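Local atomic coordinates of transcriptional regulators (LACI-FAMILY TRANSCRIPTIONAL REGULATORY PROTEIN) (Corynebacterium glutamicum, PDB entry 3GYB), a protein that probably regulates transcription by binding cis-regulatory DNA, as other members of the LacI family do, and binds magnesium. Residues D29-K34 with N237-L242; G190-A195 with L206-Y211; L216-L221 with I264-C269. All coordinates share one frame; numbering follows the deposited sequence.

Contact 1: D29-K34 with N237-L242; sequences DVLTPK and NAALLL
V30 and L31, near the end of helix 21-31, close over the small methyl of A239 on helix 231-246. The tight spot lies between V30 and A239: the CB of V30 stands 3.5 Å from the CB of A239, and V30 CG1 is equally near that methyl. With only a methyl at A239, the helices come close enough for the CA atoms of V30 and A239 to be 6.3 Å apart. L31 reaches the same methyl from the next position along its helix, its CG 3.9 Å from A239 CB, while its CD2 ends beside the backbone carbonyl of A239. The contact is looser toward L240. V30 CG1, anti to its own backbone N (chi1 176°), extends to L240 CD2 at 4.1 Å, and the two side chains cross at about a right angle. V30 and L240 are partly exposed, whereas L31 and A239 are buried. L243 of helix 231-246 adds to the packing on V30, L31 and K34, and Y236 also touches V30. Wholly apolar across the two segments, this helix-to-helix packing joins an early helix to a late one, consistent with the back-and-forth chain path of the periplasmic-binding-protein-like fold in LacI-family regulators.

Contact 2: G190-A195 with L206-Y211; sequences GALGAA and LSIIGY
I208 of strand 207-211 points its side chain at helix 185-198, packing strand against helix within the beta-alpha-beta unit formed by strand 179-182, that helix and strand 207-211. It buries the largest area of any residue here, and its CD1 does the touching. Its CG1 lies anti to the carbonyl carbon (chi1 -67°) and the chain runs on extended, which brings CD1 between A191 and L192. The nearest partner is L192 CD2, 3.7 Å from I208 CD1, with L192 CG a little farther off; the two side chains cross obliquely. On the other side I208 CD1 is 3.9 Å from both CB and C of A191, so the end of the isoleucine rests partly on the helix backbone itself. All the touching residues are buried and the interface between the segments is apolar. L192 also packs on I222 and on L221 of the second subunit, so the leucine that receives I208 takes part in the dimer contact as well. The far face of the strand belongs to helix 102-115, where I209 packs on A109 and L113. One helical turn beyond A191, A195 CB meets CD2 of L206, the residue just before the strand, at 4.1 Å.

Contact 3: L216-L221 with I264-C269; sequences LAQTRL and IERGTC
A217 and Q218, in the short, weakly bonded helix 215-218, lie over one face of the R266 guanidinium. Just before them, L216 holds the turn together: its carbonyl oxygen accepts from both T219 N and T219 OG1, and T219 OG1 lies 2.7 Å from L216 O, in the carbonyl plane. A217 comes next. Its carbonyl oxygen is 3.5 Å from R266 CD and remains over the same face of the arginine, while A217 CB is 3.9 Å from NH1 of R266. These are packing contacts. R266 CG is anti to the carbonyl carbon (chi1 -68°) and the chain is extended to NE, carrying the guanidinium to the turn. Q218 CA sits 3.9 Å above the R266 guanidinium plane, over its centre, and Q218 CG comes within 3.5 Å of R266 NH2. The Q218 amide lies 21° from the guanidinium plane; its NE2 bonds to N213 O, so N213 receives bonds from both side chains. The Q218 side chain is about 7 Å from the magnesium ion bound by D212, D229 and S231. I264 CG2 covers the opposite face of R266, leaving the flat group sandwiched between aliphatic carbon and the turn. The guanidinium donates outside the two segments, NH2 to N213 OD1 and NH1 to L224 O, which probably fixes its rotation. Farther on, R220 NE forms a salt bridge with E197 of the second subunit. The turn lies beside the loop after strand 258-264, with D185 of helix 185-198 against A217 and T226 of strand 226-228 against R266.

In the fold
Contacts 2 and 3 are neighbours, their centres 11 Å apart, and they meet directly where I208 O probably accepts a hydrogen bond from T268 OG1. Strand 207-211 leads on to helix 215-218, so contact 2 closes before contact 3 opens. Strands 207-211 and 258-264 belong to one mixed sheet, with strand 226-228 between them. Contact 1 lies on the opposite side of the chain's centre from contact 2, with centres 35 Å apart, and 30 Å from contact 3. In sequence, contact 2 is nested inside the loop closed by contact 1, whereas contacts 1 and 3 alternate. Late residues thus serve both regions: helix 231-246 packs against helix 21-31, and the segment after strand 258-264 returns to 216-221.

Contact 1: D29-K34 with N237-L242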
loop_
_atom_site.group_PDB
_atom_site.type_symbol
_atom_site.label_atom_id
_atom_site.label_comp_id
_atom_site.label_asym_id
_atom_site.label_seq_id
_atom_site.Cartn_x
_atom_site.Cartn_y
_atom_site.Cartn_z
ATOM N N ASP A 29 16.522 -4.170 7.926
ATOM C CA ASP A 29 17.165 -5.351 8.494
ATOM C C ASP A 29 18.682 -5.225 8.506
ATOM O O ASP A 29 19.351 -5.771 9.382
ATOM C CB ASP A 29 16.771 -6.608 7.713
ATOM C CG ASP A 29 15.307 -6.956 7.867
ATOM O OD1 ASP A 29 14.710 -6.572 8.895
ATOM O OD2 ASP A 29 14.757 -7.626 6.966
ATOM N N VAL A 30 19.219 -4.510 7.528
ATOM C CA VAL A 30 20.662 -4.319 7.431
ATOM C C VAL A 30 21.147 -3.117 8.233
ATOM O O VAL A 30 22.163 -3.193 8.923
ATOM C CB VAL A 30 21.103 -4.124 5.955
ATOM C CG1 VAL A 30 22.599 -3.830 5.888
ATOM C CG2 VAL A 30 20.787 -5.374 5.148
ATOM N N LEU A 31 20.410 -2.012 8.158
ATOM C CA LEU A 31 20.816 -0.787 8.844
ATOM C C LEU A 31 20.492 -0.613 10.328
ATOM O O LEU A 31 21.337 -0.134 11.083
ATOM C CB LEU A 31 20.275 0.425 8.079
ATOM C CG LEU A 31 20.755 0.547 6.632
ATOM C CD1 LEU A 31 20.046 1.704 5.944
ATOM C CD2 LEU A 31 22.262 0.751 6.616
ATOM N N THR A 32 19.292 -0.993 10.756
ATOM C CA THR A 32 18.926 -0.794 12.156
ATOM C C THR A 32 19.757 -1.565 13.183
ATOM O O THR A 32 20.002 -1.063 14.280
ATOM C CB THR A 32 17.416 -1.053 12.390
ATOM O OG1 THR A 32 17.078 -2.395 12.021
ATOM C CG2 THR A 32 16.590 -0.080 11.555
ATOM N N PRO A 33 20.199 -2.788 12.853
ATOM C CA PRO A 33 21.003 -3.516 13.841
ATOM C C PRO A 33 22.307 -2.770 14.129
ATOM O O PRO A 33 22.945 -2.979 15.163
ATOM C CB PRO A 33 21.253 -4.858 13.158
ATOM C CG PRO A 33 20.026 -5.043 12.332
ATOM C CD PRO A 33 19.837 -3.668 11.728
ATOM N N LYS A 34 22.690 -1.893 13.207
ATOM C CA LYS A 34 23.918 -1.119 13.341
ATOM C C LYS A 34 23.717 0.235 14.016
ATOM O O LYS A 34 24.646 1.036 14.097
ATOM C CB LYS A 34 24.563 -0.923 11.968
ATOM C CG LYS A 34 25.091 -2.207 11.350
ATOM C CD LYS A 34 25.649 -1.958 9.959
ATOM C CE LYS A 34 26.288 -3.212 9.386
ATOM N NZ LYS A 34 27.472 -3.647 10.181
ATOM N N ASN A 237 21.308 -4.898 -0.867
ATOM C CA ASN A 237 22.539 -4.395 -1.454
ATOM C C ASN A 237 22.666 -2.883 -1.371
ATOM O O ASN A 237 23.772 -2.355 -1.240
ATOM C CB ASN A 237 22.660 -4.871 -2.899
ATOM C CG ASN A 237 22.967 -6.356 -2.991
ATOM O OD1 ASN A 237 22.064 -7.188 -3.079
ATOM N ND2 ASN A 237 24.251 -6.694 -2.942
ATOM N N ALA A 238 21.540 -2.182 -1.434
ATOM C CA ALA A 238 21.566 -0.727 -1.338
ATOM C C ALA A 238 22.058 -0.328 0.051
ATOM O O ALA A 238 22.813 0.632 0.202
ATOM C CB ALA A 238 20.168 -0.156 -1.585
ATOM N N ALA A 239 21.618 -1.063 1.070
ATOM C CA ALA A 239 22.032 -0.783 2.437
ATOM C C ALA A 239 23.534 -1.032 2.562
ATOM O O ALA A 239 24.261 -0.215 3.130
ATOM C CB ALA A 239 21.259 -1.671 3.418
ATOM N N LEU A 240 24.000 -2.157 2.029
ATOM C CA LEU A 240 25.426 -2.464 2.089
ATOM C C LEU A 240 26.234 -1.405 1.348
ATOM O O LEU A 240 27.293 -0.986 1.815
ATOM C CB LEU A 240 25.718 -3.836 1.477
ATOM C CG LEU A 240 25.233 -5.072 2.232
ATOM C CD1 LEU A 240 25.638 -6.322 1.464
ATOM C CD2 LEU A 240 25.831 -5.080 3.633
ATOM N N LEU A 241 25.740 -0.973 0.191
ATOM C CA LEU A 241 26.452 0.032 -0.598
ATOM C C LEU A 241 26.554 1.358 0.151
ATOM O O LEU A 241 27.615 1.984 0.179
ATOM C CB LEU A 241 25.757 0.249 -1.950
ATOM C CG LEU A 241 26.445 1.210 -2.927
ATOM C CD1 LEU A 241 27.816 0.666 -3.295
ATOM C CD2 LEU A 241 25.596 1.390 -4.184
ATOM N N LEU A 242 25.454 1.792 0.758
ATOM C CA LEU A 242 25.468 3.041 1.504
ATOM C C LEU A 242 26.431 2.937 2.684
ATOM O O LEU A 242 27.187 3.867 2.954
ATOM C CB LEU A 242 24.066 3.378 2.012
ATOM C CG LEU A 242 23.937 4.710 2.759
ATOM C CD1 LEU A 242 24.319 5.860 1.838
ATOM C CD2 LEU A 242 22.514 4.879 3.246
#

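Contact 2: G190-A195 with L206-Y211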
loop_
_atom_site.group_PDB
_atom_site.type_symbol
_atom_site.label_atom_id
_atom_site.label_comp_id
_atom_site.label_asym_id
_atom_site.label_seq_id
_atom_site.Cartn_x
_atom_site.Cartn_y
_atom_site.Cartn_z
ATOM N N GLY A 190 -5.602 -1.859 -11.482
ATOM C CA GLY A 190 -6.573 -1.119 -12.269
ATOM C C GLY A 190 -7.034 -1.950 -13.452
ATOM O O GLY A 190 -8.224 -1.980 -13.790
ATOM N N ALA A 191 -6.093 -2.638 -14.088
ATOM C CA ALA A 191 -6.418 -3.482 -15.231
ATOM C C ALA A 191 -7.373 -4.598 -14.818
ATOM O O ALA A 191 -8.299 -4.936 -15.556
ATOM C CB ALA A 191 -5.145 -4.074 -15.829
ATOM N N LEU A 192 -7.143 -5.177 -13.639
ATOM C CA LEU A 192 -8.012 -6.244 -13.149
ATOM C C LEU A 192 -9.414 -5.698 -12.897
ATOM O O LEU A 192 -10.406 -6.384 -13.128
ATOM C CB LEU A 192 -7.447 -6.847 -11.856
ATOM C CG LEU A 192 -6.198 -7.712 -12.030
ATOM C CD1 LEU A 192 -5.529 -7.956 -10.679
ATOM C CD2 LEU A 192 -6.581 -9.033 -12.698
ATOM N N GLY A 193 -9.492 -4.462 -12.417
ATOM C CA GLY A 193 -10.787 -3.854 -12.168
ATOM C C GLY A 193 -11.509 -3.612 -13.484
ATOM O O GLY A 193 -12.723 -3.783 -13.584
ATOM N N ALA A 194 -10.759 -3.208 -14.504
ATOM C CA ALA A 194 -11.349 -2.957 -15.815
ATOM C C ALA A 194 -11.926 -4.257 -16.364
ATOM O O ALA A 194 -13.039 -4.276 -16.891
ATOM C CB ALA A 194 -10.290 -2.390 -16.772
ATOM N N ALA A 195 -11.174 -5.349 -16.229
ATOM C CA ALA A 195 -11.640 -6.644 -16.699
ATOM C C ALA A 195 -12.949 -7.000 -15.992
ATOM O O ALA A 195 -13.907 -7.468 -16.620
ATOM C CB ALA A 195 -10.579 -7.712 -16.430
ATOM N N LEU A 206 -9.014 -13.022 -20.316
ATOM C CA LEU A 206 -7.892 -12.096 -20.442
ATOM C C LEU A 206 -6.773 -12.417 -19.459
ATOM O O LEU A 206 -7.035 -12.639 -18.280
ATOM C CB LEU A 206 -8.399 -10.673 -20.185
ATOM C CG LEU A 206 -7.395 -9.515 -20.177
ATOM C CD1 LEU A 206 -6.937 -9.230 -21.599
ATOM C CD2 LEU A 206 -8.046 -8.279 -19.586
ATOM N N SER A 207 -5.533 -12.449 -19.947
ATOM C CA SER A 207 -4.381 -12.705 -19.083
ATOM C C SER A 207 -3.751 -11.373 -18.694
ATOM O O SER A 207 -3.677 -10.458 -19.514
ATOM C CB SER A 207 -3.326 -13.558 -19.798
ATOM O OG SER A 207 -3.689 -14.932 -19.804
ATOM N N ILE A 208 -3.317 -11.262 -17.441
ATOM C CA ILE A 208 -2.677 -10.042 -16.961
ATOM C C ILE A 208 -1.453 -10.373 -16.117
ATOM O O ILE A 208 -1.521 -11.187 -15.199
ATOM C CB ILE A 208 -3.640 -9.188 -16.090
ATOM C CG1 ILE A 208 -4.784 -8.643 -16.951
ATOM C CG2 ILE A 208 -2.872 -8.034 -15.447
ATOM C CD1 ILE A 208 -5.861 -7.909 -16.158
ATOM N N ILE A 209 -0.324 -9.752 -16.439
ATOM C CA ILE A 209 0.877 -9.979 -15.654
ATOM C C ILE A 209 1.411 -8.620 -15.216
ATOM O O ILE A 209 1.464 -7.675 -16.010
ATOM C CB ILE A 209 1.952 -10.776 -16.449
ATOM C CG1 ILE A 209 3.216 -10.925 -15.595
ATOM C CG2 ILE A 209 2.239 -10.092 -17.785
ATOM C CD1 ILE A 209 4.212 -11.953 -16.118
ATOM N N GLY A 210 1.771 -8.522 -13.939
ATOM C CA GLY A 210 2.278 -7.272 -13.399
ATOM C C GLY A 210 3.779 -7.268 -13.203
ATOM O O GLY A 210 4.495 -8.066 -13.810
ATOM N N TYR A 211 4.259 -6.379 -12.340
ATOM C CA TYR A 211 5.687 -6.249 -12.074
ATOM C C TYR A 211 5.853 -5.590 -10.709
ATOM O O TYR A 211 5.242 -4.555 -10.448
ATOM C CB TYR A 211 6.329 -5.370 -13.164
ATOM C CG TYR A 211 7.823 -5.559 -13.383
ATOM C CD1 TYR A 211 8.316 -5.914 -14.641
ATOM C CD2 TYR A 211 8.739 -5.343 -12.357
ATOM C CE1 TYR A 211 9.684 -6.044 -14.871
ATOM C CE2 TYR A 211 10.118 -5.475 -12.579
ATOM C CZ TYR A 211 10.575 -5.824 -13.838
ATOM O OH TYR A 211 11.933 -5.949 -14.063
#

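Contact 3: L216-L221 with I264-C269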
loop_
_atom_site.group_PDB
_atom_site.type_symbol
_atom_site.label_atom_id
_atom_site.label_comp_id
_atom_site.label_asym_id
_atom_site.label_seq_id
_atom_site.Cartn_x
_atom_site.Cartn_y
_atom_site.Cartn_z
ATOM N N LEU A 216 0.195 -6.708 -2.296
ATOM C CA LEU A 216 -1.141 -6.813 -2.880
ATOM C C LEU A 216 -1.221 -7.987 -3.852
ATOM O O LEU A 216 -2.200 -8.740 -3.868
ATOM C CB LEU A 216 -1.500 -5.522 -3.628
ATOM C CG LEU A 216 -1.673 -4.229 -2.828
ATOM C CD1 LEU A 216 -1.782 -3.047 -3.785
ATOM C CD2 LEU A 216 -2.914 -4.324 -1.955
ATOM N N ALA A 217 -0.187 -8.143 -4.671
ATOM C CA ALA A 217 -0.156 -9.225 -5.645
ATOM C C ALA A 217 -0.143 -10.580 -4.957
ATOM O O ALA A 217 -0.621 -11.567 -5.509
ATOM C CB ALA A 217 1.083 -9.085 -6.542
ATOM N N GLN A 218 0.403 -10.601 -3.745
ATOM C CA GLN A 218 0.531 -11.814 -2.939
ATOM C C GLN A 218 -0.750 -12.265 -2.245
ATOM O O GLN A 218 -0.832 -13.399 -1.766
ATOM C CB GLN A 218 1.615 -11.606 -1.882
ATOM C CG GLN A 218 3.001 -11.320 -2.444
ATOM C CD GLN A 218 3.961 -10.839 -1.378
ATOM O OE1 GLN A 218 3.954 -11.340 -0.256
ATOM N NE2 GLN A 218 4.804 -9.867 -1.725
ATOM N N THR A 219 -1.742 -11.389 -2.173
ATOM C CA THR A 219 -2.995 -11.748 -1.505
ATOM C C THR A 219 -3.788 -12.791 -2.288
ATOM O O THR A 219 -3.677 -12.897 -3.511
ATOM C CB THR A 219 -3.902 -10.513 -1.299
ATOM O OG1 THR A 219 -4.276 -9.976 -2.575
ATOM C CG2 THR A 219 -3.184 -9.442 -0.484
ATOM N N ARG A 220 -4.593 -13.573 -1.578
ATOM C CA ARG A 220 -5.414 -14.579 -2.234
ATOM C C ARG A 220 -6.455 -13.891 -3.114
ATOM O O ARG A 220 -6.785 -14.374 -4.197
ATOM C CB ARG A 220 -6.133 -15.448 -1.196
ATOM C CG ARG A 220 -7.130 -16.423 -1.810
ATOM C CD ARG A 220 -6.431 -17.497 -2.633
ATOM N NE ARG A 220 -7.371 -18.370 -3.330
ATOM C CZ ARG A 220 -7.957 -18.076 -4.488
ATOM N NH1 ARG A 220 -7.703 -16.922 -5.095
ATOM N NH2 ARG A 220 -8.788 -18.944 -5.052
ATOM N N LEU A 221 -6.972 -12.759 -2.649
ATOM C CA LEU A 221 -7.986 -12.032 -3.407
ATOM C C LEU A 221 -7.505 -11.589 -4.788
ATOM O O LEU A 221 -8.191 -11.785 -5.794
ATOM C CB LEU A 221 -8.451 -10.804 -2.622
ATOM C CG LEU A 221 -9.510 -9.955 -3.332
ATOM C CD1 LEU A 221 -10.788 -10.781 -3.479
ATOM C CD2 LEU A 221 -9.779 -8.683 -2.539
ATOM N N ILE A 264 6.845 -14.940 -11.169
ATOM C CA ILE A 264 6.117 -15.577 -10.081
ATOM C C ILE A 264 4.740 -15.829 -10.665
ATOM O O ILE A 264 3.975 -14.893 -10.908
ATOM C CB ILE A 264 5.977 -14.671 -8.843
ATOM C CG1 ILE A 264 7.356 -14.384 -8.241
ATOM C CG2 ILE A 264 5.098 -15.357 -7.803
ATOM C CD1 ILE A 264 7.310 -13.504 -7.004
ATOM N N GLU A 265 4.438 -17.094 -10.916
ATOM C CA GLU A 265 3.159 -17.455 -11.492
ATOM C C GLU A 265 2.081 -17.628 -10.439
ATOM O O GLU A 265 2.236 -18.400 -9.483
ATOM C CB GLU A 265 3.282 -18.743 -12.307
ATOM C CG GLU A 265 4.152 -18.614 -13.541
ATOM C CD GLU A 265 4.114 -19.860 -14.401
ATOM O OE1 GLU A 265 3.033 -20.180 -14.946
ATOM O OE2 GLU A 265 5.164 -20.524 -14.530
ATOM N N ARG A 266 0.994 -16.888 -10.611
ATOM C CA ARG A 266 -0.130 -16.991 -9.705
ATOM C C ARG A 266 -1.373 -17.312 -10.525
ATOM O O ARG A 266 -1.330 -18.217 -11.360
ATOM C CB ARG A 266 -0.295 -15.716 -8.871
ATOM C CG ARG A 266 0.861 -15.528 -7.880
ATOM C CD ARG A 266 0.495 -14.651 -6.688
ATOM N NE ARG A 266 1.620 -14.554 -5.755
ATOM C CZ ARG A 266 2.569 -13.621 -5.809
ATOM N NH1 ARG A 266 2.532 -12.676 -6.745
ATOM N NH2 ARG A 266 3.575 -13.650 -4.944
ATOM N N GLY A 267 -2.462 -16.573 -10.350
ATOM C CA GLY A 267 -3.657 -16.949 -11.090
ATOM C C GLY A 267 -4.212 -16.063 -12.182
ATOM O O GLY A 267 -5.314 -16.317 -12.666
ATOM N N THR A 268 -3.462 -15.054 -12.606
ATOM C CA THR A 268 -3.986 -14.145 -13.618
ATOM C C THR A 268 -3.574 -14.361 -15.074
ATOM O O THR A 268 -3.918 -13.554 -15.937
ATOM C CB THR A 268 -3.693 -12.691 -13.227
ATOM O OG1 THR A 268 -2.289 -12.529 -13.019
ATOM C CG2 THR A 268 -4.446 -12.318 -11.945
ATOM N N CYS A 269 -2.847 -15.440 -15.351
ATOM C CA CYS A 269 -2.445 -15.754 -16.722
ATOM C C CYS A 269 -2.867 -17.181 -17.042
ATOM O O CYS A 269 -2.979 -18.018 -16.144
ATOM C CB CYS A 269 -0.926 -15.626 -16.904
ATOM S SG CYS A 269 -0.313 -13.927 -17.056
#